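Local coordinates for Tat (Twin-arginine translocation) pathway signal sequence containing protein (Mycobacterium tuberculosis, PDB 5IMU), which is of unknown function, a conserved mycobacterial protein represented here by its C-terminal part, in which an alpha/beta/alpha sandwich is joined to a bundle of helices, at residues Leu50-His58 against His181-Met190; Pro29-Asp39 against Leu83-Ser94. All blocks are in the same frame, centred on the assembly; numbering follows the deposited sequence.

How the contacts relate
Contact 1 is buried near the middle of the chain, where the loop 50-58 of the sandwich part rests on the start of helix 183-199 in the helical part. Contact 2 lies farther out and is partly buried, an antiparallel strand pair within the sandwich part, with 88-92 at the edge of the sheet. Their chemistry follows their place: rings, a methionine and aliphatic groups dominate contact 1, with a single hydrogen bond across it, whereas contact 2 is a ladder of backbone bonds extended by polar side chains and waters. The two meet where Ile-55 and Pro-56 of contact 1 pack on the indole of Trp-33 in contact 2.

Contact 1 of 2, residues Leu50-His58 against His181-Met190; sequences LAGGWIPPH and HELTAVGDWM
Both tryptophans of this contact, Trp-54 and Trp-189, carry CG anti to the backbone N (chi1 179° and -168°), and this swings the two indoles into one another between the loop and the helix. The six-membered edge of Trp-54 points at the face of Trp-189 in a T-shaped pair, planes at 80°, with Trp-54 CH2 3.7 Å from Trp-189 CD2 and over the middle of the ring system. Met-190, extended beyond CG, runs past Trp-54 in the opposite direction and lays its CE methyl on one indole face, 3.4 Å from Trp-54 CG; its SD stands farther above the same five-membered ring, a Met-aromatic contact. The opposite face is taken by Pro-56 CA, so the Trp-54 indole is sandwiched, and its NE1 is hydrogen-bonded to His-209 of helix 203-216.

Round Trp-189, Pro-56 CB comes within 3.7 Å of CZ2, Pro-57 CD approaches NE1, and His-58 meets the indole rim to rim, its own NE2 bonded to Glu-28. At the other end of the loop, Leu-50 divides its branches: CD2 reaches Trp-189 CZ3 at 3.9 Å, while CD1 sits over the His-181 ring. His-181 NE2 donates to Leu-50 O (2.9 Å), in the carbonyl plane and on a lone pair. Between these ends Ala-51 CB rests on Val-186 CG1, 3.7 Å away. Trp-54, His-58 and Trp-189 form an aromatic cluster within a largely buried apolar seam that joins a loop of the DUF5632 region to a helix of the DUF5631 region.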
loop_
_atom_site.group_PDB
_atom_site.type_symbol
_atom_site.label_atom_id
_atom_site.label_comp_id
_atom_site.label_asym_id
_atom_site.label_seq_id
_atom_site.Cartn_x
_atom_site.Cartn_y
_atom_site.Cartn_z
ATOM N N LEU A 50 7.805 -2.225 -3.221
ATOM C CA LEU A 50 6.988 -3.250 -3.864
ATOM C C LEU A 50 6.420 -2.758 -5.191
ATOM O O LEU A 50 6.441 -3.485 -6.191
ATOM C CB LEU A 50 5.862 -3.682 -2.924
ATOM C CG LEU A 50 4.862 -4.732 -3.418
ATOM C CD1 LEU A 50 5.542 -6.070 -3.677
ATOM C CD2 LEU A 50 3.719 -4.893 -2.424
ATOM N N ALA A 51 5.920 -1.522 -5.225
ATOM C CA ALA A 51 5.319 -0.986 -6.441
ATOM C C ALA A 51 5.260 0.537 -6.440
ATOM O O ALA A 51 4.171 1.118 -6.444
ATOM C CB ALA A 51 3.914 -1.563 -6.636
ATOM N N GLY A 52 6.423 1.190 -6.430
ATOM C CA GLY A 52 6.510 2.625 -6.638
ATOM C C GLY A 52 5.962 3.503 -5.535
ATOM O O GLY A 52 5.803 4.708 -5.751
ATOM N N GLY A 53 5.674 2.951 -4.359
ATOM C CA GLY A 53 5.116 3.713 -3.254
ATOM C C GLY A 53 3.765 3.228 -2.776
ATOM O O GLY A 53 3.269 3.720 -1.749
ATOM N N TRP A 54 3.146 2.292 -3.488
ATOM C CA TRP A 54 1.894 1.695 -3.052
ATOM C C TRP A 54 2.120 0.865 -1.792
ATOM O O TRP A 54 3.154 0.210 -1.640
ATOM C CB TRP A 54 1.332 0.832 -4.184
ATOM C CG TRP A 54 0.050 0.115 -3.906
ATOM C CD1 TRP A 54 -1.199 0.661 -3.825
ATOM C CD2 TRP A 54 -0.118 -1.299 -3.734
ATOM N NE1 TRP A 54 -2.130 -0.325 -3.589
ATOM C CE2 TRP A 54 -1.492 -1.537 -3.529
ATOM C CE3 TRP A 54 0.764 -2.385 -3.723
ATOM C CZ2 TRP A 54 -2.007 -2.819 -3.314
ATOM C CZ3 TRP A 54 0.254 -3.656 -3.509
ATOM C CH2 TRP A 54 -1.117 -3.862 -3.308
ATOM N N ILE A 55 1.158 0.908 -0.881
ATOM C CA ILE A 55 1.203 0.140 0.362
ATOM C C ILE A 55 0.148 -0.949 0.277
ATOM O O ILE A 55 -1.038 -0.644 0.073
ATOM C CB ILE A 55 0.981 1.033 1.595
ATOM C CG1 ILE A 55 1.914 2.248 1.567
ATOM C CG2 ILE A 55 1.198 0.232 2.872
ATOM C CD1 ILE A 55 3.383 1.899 1.444
ATOM N N PRO A 56 0.507 -2.228 0.429
ATOM C CA PRO A 56 -0.469 -3.296 0.241
ATOM C C PRO A 56 -1.542 -3.262 1.327
ATOM O O PRO A 56 -1.297 -2.757 2.434
ATOM C CB PRO A 56 0.376 -4.577 0.321
ATOM C CG PRO A 56 1.589 -4.180 1.104
ATOM C CD PRO A 56 1.857 -2.755 0.717
ATOM N N PRO A 57 -2.730 -3.800 1.046
ATOM C CA PRO A 57 -3.854 -3.611 1.984
ATOM C C PRO A 57 -3.696 -4.339 3.308
ATOM O O PRO A 57 -4.294 -3.909 4.303
ATOM C CB PRO A 57 -5.066 -4.144 1.200
ATOM C CG PRO A 57 -4.612 -4.272 -0.221
ATOM C CD PRO A 57 -3.139 -4.521 -0.168
ATOM N N HIS A 58 -2.928 -5.424 3.366
ATOM C CA HIS A 58 -2.861 -6.195 4.601
ATOM C C HIS A 58 -1.914 -5.591 5.630
ATOM O O HIS A 58 -1.766 -6.159 6.718
ATOM C CB HIS A 58 -2.467 -7.648 4.307
ATOM C CG HIS A 58 -1.061 -7.815 3.817
ATOM N ND1 HIS A 58 -0.639 -7.348 2.590
ATOM C CD2 HIS A 58 0.013 -8.414 4.383
ATOM C CE1 HIS A 58 0.638 -7.642 2.426
ATOM N NE2 HIS A 58 1.059 -8.289 3.498
ATOM N N HIS A 181 9.111 -9.949 -8.816
ATOM C CA HIS A 181 7.688 -10.043 -9.098
ATOM C C HIS A 181 7.340 -9.311 -10.389
ATOM O O HIS A 181 8.043 -8.395 -10.823
ATOM C CB HIS A 181 6.884 -9.460 -7.937
ATOM C CG HIS A 181 7.336 -8.095 -7.518
ATOM N ND1 HIS A 181 8.573 -7.858 -6.957
ATOM C CD2 HIS A 181 6.717 -6.892 -7.581
ATOM C CE1 HIS A 181 8.696 -6.570 -6.694
ATOM N NE2 HIS A 181 7.584 -5.961 -7.061
ATOM N N GLU A 182 6.237 -9.726 -11.005
ATOM C CA GLU A 182 5.712 -9.055 -12.186
ATOM C C GLU A 182 4.726 -7.978 -11.753
ATOM O O GLU A 182 3.801 -8.253 -10.979
ATOM C CB GLU A 182 5.025 -10.053 -13.121
ATOM C CG GLU A 182 5.950 -11.104 -13.717
ATOM C CD GLU A 182 6.846 -10.550 -14.808
ATOM O OE1 GLU A 182 6.572 -9.432 -15.295
ATOM O OE2 GLU A 182 7.824 -11.233 -15.181
ATOM N N LEU A 183 4.930 -6.752 -12.245
ATOM C CA LEU A 183 3.969 -5.687 -11.982
ATOM C C LEU A 183 2.586 -6.029 -12.513
ATOM O O LEU A 183 1.594 -5.462 -12.040
ATOM C CB LEU A 183 4.437 -4.371 -12.604
ATOM C CG LEU A 183 5.593 -3.614 -11.955
ATOM C CD1 LEU A 183 5.626 -2.203 -12.511
ATOM C CD2 LEU A 183 5.474 -3.594 -10.440
ATOM N N THR A 184 2.508 -6.925 -13.497
ATOM C CA THR A 184 1.225 -7.449 -13.951
ATOM C C THR A 184 0.425 -8.022 -12.787
ATOM O O THR A 184 -0.750 -7.683 -12.597
ATOM C CB THR A 184 1.457 -8.513 -15.025
ATOM O OG1 THR A 184 1.648 -7.881 -16.297
ATOM C CG2 THR A 184 0.281 -9.481 -15.096
ATOM N N ALA A 185 1.051 -8.894 -11.992
ATOM C CA ALA A 185 0.356 -9.488 -10.854
ATOM C C ALA A 185 0.056 -8.455 -9.777
ATOM O O ALA A 185 -0.964 -8.561 -9.086
ATOM C CB ALA A 185 1.179 -10.639 -10.276
ATOM N N VAL A 186 0.923 -7.453 -9.618
ATOM C CA VAL A 186 0.655 -6.389 -8.655
ATOM C C VAL A 186 -0.579 -5.596 -9.070
ATOM O O VAL A 186 -1.422 -5.248 -8.234
ATOM C CB VAL A 186 1.890 -5.481 -8.505
ATOM C CG1 VAL A 186 1.563 -4.277 -7.639
ATOM C CG2 VAL A 186 3.053 -6.263 -7.913
ATOM N N GLY A 187 -0.706 -5.303 -10.366
ATOM C CA GLY A 187 -1.887 -4.606 -10.845
ATOM C C GLY A 187 -3.168 -5.364 -10.551
ATOM O O GLY A 187 -4.168 -4.773 -10.139
ATOM N N ASP A 188 -3.152 -6.683 -10.753
ATOM C CA ASP A 188 -4.307 -7.506 -10.400
ATOM C C ASP A 188 -4.624 -7.394 -8.913
ATOM O O ASP A 188 -5.789 -7.261 -8.521
ATOM C CB ASP A 188 -4.046 -8.961 -10.785
ATOM C CG ASP A 188 -4.082 -9.186 -12.285
ATOM O OD1 ASP A 188 -4.154 -8.193 -13.041
ATOM O OD2 ASP A 188 -4.035 -10.360 -12.712
ATOM N N TRP A 189 -3.590 -7.467 -8.070
ATOM C CA TRP A 189 -3.752 -7.271 -6.632
ATOM C C TRP A 189 -4.448 -5.947 -6.332
ATOM O O TRP A 189 -5.358 -5.882 -5.498
ATOM C CB TRP A 189 -2.373 -7.336 -5.969
ATOM C CG TRP A 189 -2.344 -7.432 -4.470
ATOM C CD1 TRP A 189 -3.409 -7.436 -3.614
ATOM C CD2 TRP A 189 -1.171 -7.536 -3.654
ATOM N NE1 TRP A 189 -2.967 -7.537 -2.314
ATOM C CE2 TRP A 189 -1.598 -7.600 -2.313
ATOM C CE3 TRP A 189 0.199 -7.582 -3.930
ATOM C CZ2 TRP A 189 -0.700 -7.705 -1.249
ATOM C CZ3 TRP A 189 1.085 -7.689 -2.875
ATOM C CH2 TRP A 189 0.632 -7.750 -1.552
ATOM N N MET A 190 -4.042 -4.881 -7.029
ATOM C CA MET A 190 -4.627 -3.564 -6.791
ATOM C C MET A 190 -6.098 -3.519 -7.196
ATOM O O MET A 190 -6.931 -2.969 -6.465
ATOM C CB MET A 190 -3.837 -2.496 -7.547
ATOM C CG MET A 190 -2.430 -2.259 -7.019
ATOM S SD MET A 190 -1.437 -1.266 -8.151
ATOM C CE MET A 190 0.027 -0.982 -7.162
#

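Contact 2 of 2, residues Pro29-Asp39 against Leu83-Ser94; sequences PRISWAAGLRD and LGAVVAVAAHES
His-92 reaches across to Pro-29 and Trp-33, and its side chain can be followed outward from the strand. CB leaves on the face of the sheet that also carries Trp-33 and Ala-35, and chi1 of 162° sets CG opposite the backbone N and carries the imidazole toward 29-33. CD2 comes first, 3.9 Å from Trp-33 CD1 at the edge of the indole and close to Ile-31 O, which lies near the imidazole plane. At the tip, NE2 donates to Pro-29 O (3.1 Å) in an almost perfectly straight bond, 178° at the hydrogen. The acceptor lies in the ring plane, although the donor is tilted from the carbonyl plane; the bond should limit rotation of the ring.

Alongside, the backbones pair in antiparallel register. Trp-33 and His-92 exchange two bonds, as do Ala-35 and Ala-90, while Ala-34 with Ala-91 and Gly-36 with Val-89 are the non-hydrogen-bonded pairs. On the Ala-34 side Leu-83 CD1 packs against Ala-34 CB at 3.9 Å. Past Leu-37, Arg-38 bends at chi2 (-94°) so that NH1 is shared by Leu-83 O and Ala-85 O, each 2.9 Å away, tying down the turn after helix 79-83. Beyond His-92, Ser-94 N donates to Ser-32 OG (3.1 Å), which also binds a water.

Strand 33-37 lies between 88-92, at one edge of the sheet, and 44-48; helix 6-27 packs over the face of Ala-35, Ala-90 and His-92, and helix 79-83 over that of Ala-34 and Val-89.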
loop_
_atom_site.group_PDB
_atom_site.type_symbol
_atom_site.label_atom_id
_atom_site.label_comp_id
_atom_site.label_asym_id
_atom_site.label_seq_id
_atom_site.Cartn_x
_atom_site.Cartn_y
_atom_site.Cartn_z
ATOM N N PRO A 29 7.340 -8.673 6.669
ATOM C CA PRO A 29 8.808 -8.569 6.653
ATOM C C PRO A 29 9.460 -9.010 5.353
ATOM O O PRO A 29 10.675 -8.822 5.199
ATOM C CB PRO A 29 9.227 -9.482 7.811
ATOM C CG PRO A 29 8.149 -10.526 7.855
ATOM C CD PRO A 29 6.869 -9.830 7.451
ATOM N N ARG A 30 8.704 -9.578 4.418
ATOM C CA ARG A 30 9.282 -10.116 3.195
ATOM C C ARG A 30 9.631 -9.044 2.170
ATOM O O ARG A 30 10.215 -9.377 1.132
ATOM C CB ARG A 30 8.323 -11.140 2.577
ATOM C CG ARG A 30 8.066 -12.350 3.468
ATOM C CD ARG A 30 7.009 -13.275 2.875
ATOM N NE ARG A 30 5.661 -12.736 3.023
ATOM C CZ ARG A 30 4.562 -13.334 2.572
ATOM N NH1 ARG A 30 4.651 -14.495 1.936
ATOM N NH2 ARG A 30 3.375 -12.772 2.755
ATOM N N ILE A 31 9.304 -7.777 2.428
ATOM C CA ILE A 31 9.623 -6.683 1.519
ATOM C C ILE A 31 10.353 -5.596 2.296
ATOM O O ILE A 31 10.286 -5.524 3.524
ATOM C CB ILE A 31 8.367 -6.104 0.835
ATOM C CG1 ILE A 31 7.456 -5.440 1.867
ATOM C CG2 ILE A 31 7.621 -7.195 0.080
ATOM C CD1 ILE A 31 6.134 -4.964 1.289
ATOM N N SER A 32 11.052 -4.736 1.556
ATOM C CA SER A 32 11.853 -3.683 2.170
ATOM C C SER A 32 11.006 -2.450 2.451
ATOM O O SER A 32 10.113 -2.101 1.674
ATOM C CB SER A 32 13.032 -3.311 1.267
ATOM O OG SER A 32 13.961 -4.375 1.184
ATOM N N TRP A 33 11.296 -1.790 3.574
ATOM C CA TRP A 33 10.580 -0.598 4.006
ATOM C C TRP A 33 11.571 0.499 4.366
ATOM O O TRP A 33 12.727 0.228 4.698
ATOM C CB TRP A 33 9.698 -0.873 5.236
ATOM C CG TRP A 33 8.621 -1.902 5.049
ATOM C CD1 TRP A 33 8.721 -3.244 5.279
ATOM C CD2 TRP A 33 7.270 -1.665 4.637
ATOM N NE1 TRP A 33 7.520 -3.860 5.018
ATOM C CE2 TRP A 33 6.613 -2.911 4.624
ATOM C CE3 TRP A 33 6.553 -0.521 4.271
ATOM C CZ2 TRP A 33 5.275 -3.047 4.257
ATOM C CZ3 TRP A 33 5.224 -0.658 3.907
ATOM C CH2 TRP A 33 4.600 -1.911 3.904
ATOM N N ALA A 34 11.096 1.743 4.320
ATOM C CA ALA A 34 11.875 2.875 4.802
ATOM C C ALA A 34 10.934 3.994 5.225
ATOM O O ALA A 34 9.839 4.145 4.678
ATOM C CB ALA A 34 12.855 3.391 3.744
ATOM N N ALA A 35 11.375 4.777 6.207
ATOM C CA ALA A 35 10.656 5.962 6.649
ATOM C C ALA A 35 11.637 7.105 6.857
ATOM O O ALA A 35 12.772 6.898 7.295
ATOM C CB ALA A 35 9.868 5.709 7.939
ATOM N N GLY A 36 11.190 8.311 6.544
ATOM C CA GLY A 36 12.043 9.481 6.637
ATOM C C GLY A 36 11.261 10.695 7.087
ATOM O O GLY A 36 10.054 10.805 6.858
ATOM N N LEU A 37 11.968 11.612 7.740
ATOM C CA LEU A 37 11.396 12.867 8.212
ATOM C C LEU A 37 11.770 13.975 7.235
ATOM O O LEU A 37 12.956 14.196 6.967
ATOM C CB LEU A 37 11.895 13.210 9.616
ATOM C CG LEU A 37 11.253 14.441 10.262
ATOM C CD1 LEU A 37 9.778 14.188 10.552
ATOM C CD2 LEU A 37 11.988 14.853 11.530
ATOM N N ARG A 38 10.763 14.664 6.705
ATOM C CA ARG A 38 11.003 15.783 5.806
ATOM C C ARG A 38 11.567 16.975 6.574
ATOM O O ARG A 38 11.513 17.039 7.806
ATOM C CB ARG A 38 9.714 16.182 5.088
ATOM C CG ARG A 38 9.208 15.157 4.082
ATOM C CD ARG A 38 9.707 15.480 2.683
ATOM N NE ARG A 38 8.960 14.765 1.653
ATOM C CZ ARG A 38 9.492 13.874 0.822
ATOM N NH1 ARG A 38 10.786 13.585 0.891
ATOM N NH2 ARG A 38 8.729 13.276 -0.082
ATOM N N ASP A 39 12.108 17.938 5.824
ATOM C CA ASP A 39 12.750 19.083 6.459
ATOM C C ASP A 39 11.757 20.040 7.107
ATOM O O ASP A 39 12.188 20.963 7.805
ATOM C CB ASP A 39 13.630 19.833 5.450
ATOM C CG ASP A 39 12.832 20.494 4.338
ATOM O OD1 ASP A 39 11.626 20.201 4.195
ATOM O OD2 ASP A 39 13.421 21.308 3.594
ATOM N N LEU A 83 12.472 7.624 -0.779
ATOM C CA LEU A 83 12.235 8.619 0.264
ATOM C C LEU A 83 12.494 10.036 -0.231
ATOM O O LEU A 83 11.887 10.987 0.273
ATOM C CB LEU A 83 13.111 8.333 1.485
ATOM C CG LEU A 83 12.682 7.244 2.466
ATOM C CD1 LEU A 83 13.672 7.170 3.615
ATOM C CD2 LEU A 83 11.280 7.518 2.981
ATOM N N GLY A 84 13.390 10.198 -1.202
ATOM C CA GLY A 84 13.738 11.536 -1.636
ATOM C C GLY A 84 14.501 12.288 -0.557
ATOM O O GLY A 84 15.288 11.719 0.204
ATOM N N ALA A 85 14.243 13.592 -0.482
ATOM C CA ALA A 85 14.972 14.474 0.423
ATOM C C ALA A 85 14.363 14.423 1.821
ATOM O O ALA A 85 13.203 14.801 2.015
ATOM C CB ALA A 85 14.964 15.903 -0.115
ATOM N N VAL A 86 15.151 13.962 2.794
ATOM C CA VAL A 86 14.734 13.862 4.188
ATOM C C VAL A 86 15.922 14.234 5.068
ATOM O O VAL A 86 17.056 14.348 4.600
ATOM C CB VAL A 86 14.220 12.452 4.548
ATOM C CG1 VAL A 86 12.887 12.174 3.870
ATOM C CG2 VAL A 86 15.241 11.409 4.148
ATOM N N VAL A 87 15.650 14.421 6.360
ATOM C CA VAL A 87 16.679 14.780 7.333
ATOM C C VAL A 87 16.940 13.672 8.343
ATOM O O VAL A 87 17.758 13.862 9.257
ATOM C CB VAL A 87 16.335 16.096 8.057
ATOM C CG1 VAL A 87 16.155 17.220 7.046
ATOM C CG2 VAL A 87 15.089 15.929 8.909
ATOM N N ALA A 88 16.274 12.526 8.214
ATOM C CA ALA A 88 16.574 11.335 9.001
ATOM C C ALA A 88 15.931 10.142 8.312
ATOM O O ALA A 88 14.856 10.265 7.721
ATOM C CB ALA A 88 16.074 11.459 10.446
ATOM N N VAL A 89 16.602 8.991 8.382
ATOM C CA VAL A 89 16.204 7.797 7.642
ATOM C C VAL A 89 16.275 6.576 8.552
ATOM O O VAL A 89 17.215 6.429 9.341
ATOM C CB VAL A 89 17.094 7.565 6.400
ATOM C CG1 VAL A 89 16.631 6.333 5.630
ATOM C CG2 VAL A 89 17.102 8.781 5.501
ATOM N N ALA A 90 15.274 5.700 8.435
ATOM C CA ALA A 90 15.315 4.347 8.978
ATOM C C ALA A 90 14.773 3.390 7.924
ATOM O O ALA A 90 13.967 3.779 7.075
ATOM C CB ALA A 90 14.503 4.220 10.277
ATOM N N ALA A 91 15.218 2.135 7.977
ATOM C CA ALA A 91 14.842 1.180 6.946
ATOM C C ALA A 91 14.808 -0.237 7.503
ATOM O O ALA A 91 15.257 -0.511 8.620
ATOM C CB ALA A 91 15.792 1.258 5.744
ATOM N N HIS A 92 14.257 -1.136 6.690
ATOM C CA HIS A 92 14.188 -2.566 6.957
ATOM C C HIS A 92 14.462 -3.289 5.650
ATOM O O HIS A 92 13.804 -3.013 4.644
ATOM C CB HIS A 92 12.810 -2.959 7.511
ATOM C CG HIS A 92 12.501 -4.423 7.409
ATOM N ND1 HIS A 92 12.823 -5.325 8.401
ATOM C CD2 HIS A 92 11.879 -5.137 6.440
ATOM C CE1 HIS A 92 12.420 -6.532 8.045
ATOM N NE2 HIS A 92 11.846 -6.446 6.858
ATOM N N GLU A 93 15.441 -4.185 5.652
ATOM C CA GLU A 93 15.728 -4.988 4.474
ATOM C C GLU A 93 14.852 -6.232 4.487
ATOM O O GLU A 93 14.638 -6.840 5.539
ATOM C CB GLU A 93 17.206 -5.382 4.417
ATOM C CG GLU A 93 17.609 -6.131 3.145
ATOM C CD GLU A 93 17.516 -5.277 1.886
ATOM O OE1 GLU A 93 17.443 -4.035 2.001
ATOM O OE2 GLU A 93 17.521 -5.852 0.778
ATOM N N SER A 94 14.343 -6.594 3.310
ATOM C CA SER A 94 13.423 -7.717 3.188
ATOM C C SER A 94 14.004 -8.976 3.819
ATOM O O SER A 94 15.176 -9.306 3.614
ATOM C CB SER A 94 13.100 -7.966 1.714
ATOM O OG SER A 94 14.269 -8.280 0.979
HETATM O O HOH W 1 14.741 -5.561 -1.270
HETATM O O HOH W 2 9.810 12.343 -2.147
HETATM O O HOH W 3 12.963 17.399 3.133
#